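Local structure of aquaporin aqpM (Methanothermobacter marburgensis str. Marburg, 2F2B) at residues A175-I178 against I179-V183. The protein forms a homotetrameric membrane channel that lets water move in both directions under osmotic drive and also passes some glycerol. Sequence-based numbering, arbitrary orientation.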
ATOM      1  N   ALA A 175       5.875 -15.246  -3.759  1.00 12.75           N
ATOM      2  CA  ALA A 175       5.259 -15.778  -2.541  1.00 13.17           C
ATOM      3  C   ALA A 175       5.239 -14.857  -1.322  1.00 11.38           C
ATOM      4  O   ALA A 175       4.181 -14.610  -0.740  1.00 10.84           O
ATOM      5  CB  ALA A 175       5.903 -17.109  -2.172  1.00 14.53           C
ATOM      6  N   GLY A 176       6.400 -14.346  -0.933  1.00 10.14           N
ATOM      7  CA  GLY A 176       6.457 -13.492   0.242  1.00 10.03           C
ATOM      8  C   GLY A 176       5.541 -12.281   0.218  1.00  9.68           C
ATOM      9  O   GLY A 176       4.750 -12.072   1.144  1.00  8.65           O
ATOM     10  N   ILE A 177       5.630 -11.483  -0.839  1.00  7.58           N
ATOM     11  CA  ILE A 177       4.816 -10.279  -0.902  1.00  9.30           C
ATOM     12  C   ILE A 177       3.325 -10.568  -1.052  1.00  8.50           C
ATOM     13  O   ILE A 177       2.502  -9.903  -0.427  1.00  8.61           O
ATOM     14  CB  ILE A 177       5.310  -9.315  -2.029  1.00 10.57           C
ATOM     15  CG1 ILE A 177       4.577  -7.971  -1.915  1.00  9.56           C
ATOM     16  CG2 ILE A 177       5.094  -9.929  -3.405  1.00 10.82           C
ATOM     17  CD1 ILE A 177       4.775  -7.283  -0.574  1.00 13.40           C
ATOM     18  N   ILE A 178       2.967 -11.575  -1.843  1.00  7.92           N
ATOM     19  CA  ILE A 178       1.552 -11.883  -2.018  1.00  9.28           C
ATOM     20  C   ILE A 178       0.926 -12.415  -0.728  1.00  9.13           C
ATOM     21  O   ILE A 178      -0.187 -12.029  -0.370  1.00 10.02           O
ATOM     22  CB  ILE A 178       1.348 -12.894  -3.172  1.00 10.42           C
ATOM     23  CG1 ILE A 178       1.843 -12.265  -4.483  1.00  9.78           C
ATOM     24  CG2 ILE A 178      -0.119 -13.297  -3.279  1.00 11.25           C
ATOM     25  CD1 ILE A 178       1.321 -10.836  -4.735  1.00 10.82           C
ATOM     26  N   ILE A 179       1.635 -13.295  -0.028  1.00  9.07           N
ATOM     27  CA  ILE A 179       1.107 -13.836   1.218  1.00  8.73           C
ATOM     28  C   ILE A 179       0.932 -12.713   2.243  1.00  8.72           C
ATOM     29  O   ILE A 179      -0.101 -12.627   2.913  1.00  9.40           O
ATOM     30  CB  ILE A 179       2.034 -14.944   1.777  1.00  8.62           C
ATOM     31  CG1 ILE A 179       1.996 -16.155   0.838  1.00  9.45           C
ATOM     32  CG2 ILE A 179       1.586 -15.353   3.181  1.00 10.10           C
ATOM     33  CD1 ILE A 179       3.007 -17.246   1.176  1.00  7.96           C
ATOM     34  N   GLY A 180       1.929 -11.841   2.354  1.00  7.81           N
ATOM     35  CA  GLY A 180       1.828 -10.740   3.297  1.00  9.49           C
ATOM     36  C   GLY A 180       0.675  -9.793   2.990  1.00  8.32           C
ATOM     37  O   GLY A 180      -0.080  -9.409   3.888  1.00  8.47           O
ATOM     38  N   LEU A 181       0.528  -9.405   1.725  1.00  8.97           N
ATOM     39  CA  LEU A 181      -0.549  -8.492   1.358  1.00  8.75           C
ATOM     40  C   LEU A 181      -1.916  -9.151   1.529  1.00  8.29           C
ATOM     41  O   LEU A 181      -2.892  -8.489   1.871  1.00  7.85           O
ATOM     42  CB  LEU A 181      -0.365  -7.994  -0.081  1.00  9.02           C
ATOM     43  CG  LEU A 181       0.886  -7.136  -0.305  1.00  9.45           C
ATOM     44  CD1 LEU A 181       0.954  -6.701  -1.764  1.00  9.24           C
ATOM     45  CD2 LEU A 181       0.853  -5.905   0.618  1.00 10.54           C
ATOM     46  N   THR A 182      -1.987 -10.459   1.306  1.00  7.91           N
ATOM     47  CA  THR A 182      -3.254 -11.161   1.477  1.00  7.90           C
ATOM     48  C   THR A 182      -3.679 -11.063   2.944  1.00  7.99           C
ATOM     49  O   THR A 182      -4.845 -10.815   3.248  1.00  8.37           O
ATOM     50  CB  THR A 182      -3.125 -12.631   1.049  1.00  8.12           C
ATOM     51  OG1 THR A 182      -2.806 -12.680  -0.346  1.00 10.52           O
ATOM     52  CG2 THR A 182      -4.437 -13.378   1.276  1.00  9.19           C
ATOM     53  N   VAL A 183      -2.725 -11.240   3.852  1.00  7.95           N
ATOM     54  CA  VAL A 183      -3.025 -11.132   5.274  1.00  7.54           C
ATOM     55  C   VAL A 183      -3.476  -9.703   5.592  1.00  7.77           C
ATOM     56  O   VAL A 183      -4.437  -9.504   6.335  1.00  7.00           O
ATOM     57  CB  VAL A 183      -1.794 -11.495   6.148  1.00  7.99           C
ATOM     58  CG1 VAL A 183      -2.052 -11.116   7.609  1.00  9.57           C
ATOM     59  CG2 VAL A 183      -1.519 -12.993   6.052  1.00  8.45           C
TER
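Ala-175 O accepts the backbone N-H of Ile-179 at 3.0 Å, in the first turn of helix 175-194. The side chain of Ile-179 crowds the same carbonyl oxygen. Its CG1 lies beside its own backbone N (chi1 -67°), which brings CG1 to 3.1 Å from Ala-175 O. The extended end then runs back to Ala-175, with Ile-179 CD1 4.4 Å from Ala-175 CB. Gly-176 O takes the N-H of Gly-180 at 3.1 Å, so here the turn is closed by backbone alone. Ile-177 O binds Leu-181 N in the same i to i+4 pattern. Outside that bond, away from the helix axis, the two side chains cross at a slant, and Ile-177 CG1 meets Leu-181 CD1 at 3.8 Å. This is regular alpha-helix in a membrane-spanning segment of the aquaporin fold, packed against helices 52-73 and 143-166. It also lies at the tetramer interface: Ile-177 packs on Leu-181 of one neighbouring subunit, and Leu-181 on Ile-177 of another. Ile-178 O is gripped twice by Thr-182. Thr-182 N comes to 2.9 Å from Ile-178 O, and Thr-182 OG1 donates to the same oxygen at 2.7 Å from the opposite face of the carbonyl plane, 36° out of it. A chi1 of -63° sets OG1 back along the helix for this bond, which satisfies a buried hydroxyl and fixes its rotation. Thr-182 also touches Thr-160 of helix 143-166 and Ala-68 of a neighbouring subunit.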